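Local coordinates for protein titin (PDB 2J8H) that forms part of the giant elastic filament of muscle, here a rigid tandem of two immunoglobulin domains from its A-band region, at residues Val16-Val28 with Gly59-Asp71. Residues are numbered along the deposited sequence; the frame is centred on the assembly and turned at random.
Sequences VRYQSNATLVCKV and GGYHQLIIASVTD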
# COMPACT_ATOMS: atom_id res chain seq x y z
N VAL A 16 -11.16 -7.60 -7.67
CA VAL A 16 -10.09 -6.72 -7.25
C VAL A 16 -9.76 -7.01 -5.80
O VAL A 16 -10.64 -7.28 -4.99
CB VAL A 16 -10.51 -5.24 -7.44
CG1 VAL A 16 -9.43 -4.27 -6.93
CG2 VAL A 16 -10.78 -4.99 -8.89
N ARG A 17 -8.48 -6.98 -5.49
CA ARG A 17 -8.05 -7.19 -4.12
C ARG A 17 -8.47 -6.00 -3.28
O ARG A 17 -8.41 -4.87 -3.72
CB ARG A 17 -6.53 -7.40 -4.05
CG ARG A 17 -6.00 -7.70 -2.68
CD ARG A 17 -6.44 -9.05 -2.15
NE ARG A 17 -6.22 -10.15 -3.10
CZ ARG A 17 -5.08 -10.83 -3.26
NH1 ARG A 17 -3.99 -10.55 -2.53
NH2 ARG A 17 -5.03 -11.81 -4.16
N TYR A 18 -8.95 -6.29 -2.07
CA TYR A 18 -9.23 -5.30 -1.04
C TYR A 18 -8.14 -4.21 -0.98
O TYR A 18 -6.96 -4.52 -1.03
CB TYR A 18 -9.31 -6.07 0.28
CG TYR A 18 -9.44 -5.28 1.54
CD1 TYR A 18 -10.60 -4.57 1.82
CD2 TYR A 18 -8.42 -5.28 2.48
CE1 TYR A 18 -10.74 -3.86 2.99
CE2 TYR A 18 -8.55 -4.57 3.66
CZ TYR A 18 -9.72 -3.85 3.91
OH TYR A 18 -9.85 -3.15 5.09
N GLN A 19 -8.58 -2.95 -0.88
CA GLN A 19 -7.71 -1.75 -0.79
C GLN A 19 -6.99 -1.34 -2.10
O GLN A 19 -6.30 -0.33 -2.12
CB GLN A 19 -6.72 -1.84 0.39
CG GLN A 19 -7.45 -1.78 1.76
CD GLN A 19 -6.55 -1.97 2.98
OE1 GLN A 19 -5.34 -2.24 2.86
NE2 GLN A 19 -7.14 -1.86 4.16
N SER A 20 -7.16 -2.10 -3.18
CA SER A 20 -6.71 -1.67 -4.50
C SER A 20 -7.77 -0.79 -5.13
O SER A 20 -8.88 -0.67 -4.61
CB SER A 20 -6.42 -2.86 -5.40
OG SER A 20 -5.26 -3.54 -4.96
N ASN A 21 -7.42 -0.16 -6.25
CA ASN A 21 -8.34 0.64 -7.00
C ASN A 21 -8.96 -0.27 -8.03
O ASN A 21 -8.27 -1.11 -8.61
CB ASN A 21 -7.63 1.82 -7.67
CG ASN A 21 -7.09 2.83 -6.66
OD1 ASN A 21 -7.21 2.66 -5.45
ND2 ASN A 21 -6.47 3.89 -7.18
N ALA A 22 -10.26 -0.15 -8.23
CA ALA A 22 -10.94 -0.87 -9.28
C ALA A 22 -11.19 0.15 -10.38
O ALA A 22 -11.64 1.26 -10.11
CB ALA A 22 -12.24 -1.44 -8.76
N THR A 23 -10.87 -0.22 -11.62
CA THR A 23 -11.09 0.64 -12.77
C THR A 23 -11.97 -0.08 -13.74
O THR A 23 -11.63 -1.16 -14.21
CB THR A 23 -9.77 1.00 -13.45
OG1 THR A 23 -8.92 1.61 -12.48
CG2 THR A 23 -10.01 1.97 -14.62
N LEU A 24 -13.11 0.53 -14.04
CA LEU A 24 -14.07 -0.01 -14.97
C LEU A 24 -13.92 0.83 -16.22
O LEU A 24 -13.93 2.06 -16.12
CB LEU A 24 -15.47 0.17 -14.42
CG LEU A 24 -15.90 -0.69 -13.23
CD1 LEU A 24 -15.14 -0.44 -11.97
CD2 LEU A 24 -17.32 -0.38 -12.96
N VAL A 25 -13.75 0.18 -17.37
CA VAL A 25 -13.39 0.86 -18.59
C VAL A 25 -14.34 0.38 -19.66
O VAL A 25 -14.70 -0.81 -19.69
CB VAL A 25 -11.96 0.49 -19.09
CG1 VAL A 25 -11.53 1.47 -20.20
CG2 VAL A 25 -10.93 0.49 -17.96
N CYS A 26 -14.72 1.27 -20.57
CA CYS A 26 -15.52 0.86 -21.72
C CYS A 26 -15.20 1.82 -22.86
O CYS A 26 -14.52 2.83 -22.63
CB CYS A 26 -17.00 0.86 -21.38
SG CYS A 26 -17.68 2.43 -20.97
N LYS A 27 -15.64 1.47 -24.07
CA LYS A 27 -15.46 2.31 -25.23
C LYS A 27 -16.82 2.48 -25.91
O LYS A 27 -17.48 1.50 -26.27
CB LYS A 27 -14.44 1.73 -26.21
CG LYS A 27 -14.10 2.64 -27.37
CD LYS A 27 -13.16 1.92 -28.29
CE LYS A 27 -12.68 2.77 -29.43
NZ LYS A 27 -11.59 2.06 -30.12
N VAL A 28 -17.20 3.73 -26.11
CA VAL A 28 -18.50 4.11 -26.60
C VAL A 28 -18.37 4.70 -28.00
O VAL A 28 -17.45 5.48 -28.27
CB VAL A 28 -19.12 5.13 -25.63
CG1 VAL A 28 -20.43 5.75 -26.17
CG2 VAL A 28 -19.34 4.46 -24.26
N GLY A 59 -11.44 9.08 -28.58
CA GLY A 59 -11.79 7.80 -29.19
C GLY A 59 -12.93 7.12 -28.48
O GLY A 59 -13.21 5.97 -28.76
N GLY A 60 -13.56 7.80 -27.53
CA GLY A 60 -14.74 7.27 -26.83
C GLY A 60 -14.48 6.40 -25.61
O GLY A 60 -15.34 5.61 -25.22
N TYR A 61 -13.31 6.51 -25.01
CA TYR A 61 -12.99 5.70 -23.86
C TYR A 61 -13.45 6.39 -22.59
O TYR A 61 -13.20 7.58 -22.41
CB TYR A 61 -11.51 5.44 -23.74
CG TYR A 61 -10.98 4.55 -24.81
CD1 TYR A 61 -10.48 5.08 -25.97
CD2 TYR A 61 -11.00 3.16 -24.67
CE1 TYR A 61 -9.98 4.26 -27.00
CE2 TYR A 61 -10.51 2.33 -25.67
CZ TYR A 61 -10.01 2.89 -26.84
OH TYR A 61 -9.52 2.09 -27.85
N HIS A 62 -14.10 5.61 -21.72
CA HIS A 62 -14.64 6.10 -20.46
C HIS A 62 -14.22 5.15 -19.37
O HIS A 62 -14.28 3.92 -19.55
CB HIS A 62 -16.16 6.10 -20.52
CG HIS A 62 -16.70 7.13 -21.44
ND1 HIS A 62 -16.94 8.42 -21.04
CD2 HIS A 62 -16.95 7.09 -22.77
CE1 HIS A 62 -17.36 9.12 -22.08
NE2 HIS A 62 -17.37 8.34 -23.14
N GLN A 63 -13.78 5.70 -18.24
CA GLN A 63 -13.45 4.84 -17.13
C GLN A 63 -13.83 5.47 -15.80
O GLN A 63 -13.87 6.69 -15.64
CB GLN A 63 -12.00 4.34 -17.20
CG GLN A 63 -10.95 5.28 -16.73
CD GLN A 63 -9.52 4.80 -16.93
OE1 GLN A 63 -9.26 3.73 -17.46
NE2 GLN A 63 -8.58 5.66 -16.56
N LEU A 64 -14.17 4.59 -14.87
CA LEU A 64 -14.47 4.97 -13.52
C LEU A 64 -13.43 4.30 -12.65
O LEU A 64 -13.22 3.09 -12.75
CB LEU A 64 -15.85 4.45 -13.15
CG LEU A 64 -16.25 4.55 -11.65
CD1 LEU A 64 -16.45 5.99 -11.25
CD2 LEU A 64 -17.53 3.71 -11.42
N ILE A 65 -12.77 5.08 -11.81
CA ILE A 65 -11.84 4.56 -10.85
C ILE A 65 -12.47 4.64 -9.46
O ILE A 65 -12.83 5.72 -9.00
CB ILE A 65 -10.50 5.33 -10.84
CG1 ILE A 65 -9.95 5.46 -12.27
CG2 ILE A 65 -9.47 4.62 -9.91
CD1 ILE A 65 -8.79 6.46 -12.42
N ILE A 66 -12.59 3.48 -8.81
CA ILE A 66 -13.09 3.38 -7.44
C ILE A 66 -11.89 3.09 -6.59
O ILE A 66 -11.29 2.04 -6.73
CB ILE A 66 -14.09 2.22 -7.27
CG1 ILE A 66 -15.18 2.33 -8.34
CG2 ILE A 66 -14.69 2.21 -5.88
CD1 ILE A 66 -16.07 1.12 -8.43
N ALA A 67 -11.56 4.01 -5.69
CA ALA A 67 -10.36 3.90 -4.91
C ALA A 67 -10.54 2.94 -3.77
O ALA A 67 -11.62 2.87 -3.15
CB ALA A 67 -9.96 5.27 -4.37
N SER A 68 -9.45 2.23 -3.47
CA SER A 68 -9.34 1.54 -2.21
C SER A 68 -10.59 0.74 -1.90
O SER A 68 -11.34 1.06 -0.96
CB SER A 68 -9.05 2.55 -1.10
OG SER A 68 -7.76 3.13 -1.30
N VAL A 69 -10.82 -0.28 -2.71
CA VAL A 69 -12.08 -1.00 -2.64
C VAL A 69 -12.24 -1.79 -1.36
O VAL A 69 -11.28 -2.36 -0.84
CB VAL A 69 -12.32 -1.87 -3.89
CG1 VAL A 69 -12.47 -0.99 -5.09
CG2 VAL A 69 -11.22 -2.91 -4.10
N THR A 70 -13.46 -1.75 -0.82
CA THR A 70 -13.85 -2.54 0.31
C THR A 70 -15.05 -3.39 -0.11
O THR A 70 -15.57 -3.23 -1.22
CB THR A 70 -14.29 -1.65 1.45
OG1 THR A 70 -15.49 -0.99 1.08
CG2 THR A 70 -13.21 -0.60 1.73
N ASP A 71 -15.50 -4.28 0.77
CA ASP A 71 -16.64 -5.11 0.46
C ASP A 71 -17.88 -4.25 0.15
O ASP A 71 -18.77 -4.68 -0.60
CB ASP A 71 -16.91 -6.14 1.57
CG ASP A 71 -18.03 -7.10 1.21
OD1 ASP A 71 -17.95 -7.76 0.14
OD2 ASP A 71 -19.00 -7.18 2.00
O HOH W 1 -15.42 5.16 -30.04
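Lys27 lies across the ring of Tyr61 near one end of an antiparallel strand pair, 22-28 with 61-66, the B and E strands of an I-set immunoglobulin sandwich. The lysine chain is extended, with CG anti to the backbone N (chi1 -174°), and runs over one ring face: CG sits 4.1 Å from the Tyr61 ring centroid in a CH-pi contact, CD reaches CZ, and NZ hydrogen-bonds Tyr61 OH at 3.1 Å. A leucine in place of Tyr61 would probably leave the lysine ammonium without its hydroxyl partner and its methylenes without a flat surface to lie on.

Further along the same face, Thr23 and Gln63 meet through the threonine methyl, CG2 standing 3.4 Å from Gln63 OE1, and Val25 runs beside the glutamine chain. The glutamine amide is held from elsewhere: NE2 binds Gln55 and OE1 takes the backbone N of Ile186 of the second subunit.

The other face points into the sandwich. Leu24 CD1 touches Ile66 CD1 at 4.0 Å, both side chains also packing on Tyr77, while Leu24 and Leu64 share Trp38. Beyond them, Val28 CG2 meets His62 CD2.

Past the paired strands, the type II turn from Arg17 to Ser20 folds over Val69. With chi1 at -65°, Val69 CG1 stands anti to the carbonyl carbon and presses on Ala22 CB; that puts Val69 CG2 between the backbone N and the carbonyl carbon, 3.6 Å from Val16 CG1 and also against Arg17 O. Two backbone bonds clasp this valine, Gln19 N to its O and its N to Ser20 O. Alongside, the Asn21 carboxamide turns toward the loop, and OD1 accepts Ser68 N at 3.0 Å, the donor tilted 35° from the carbonyl plane.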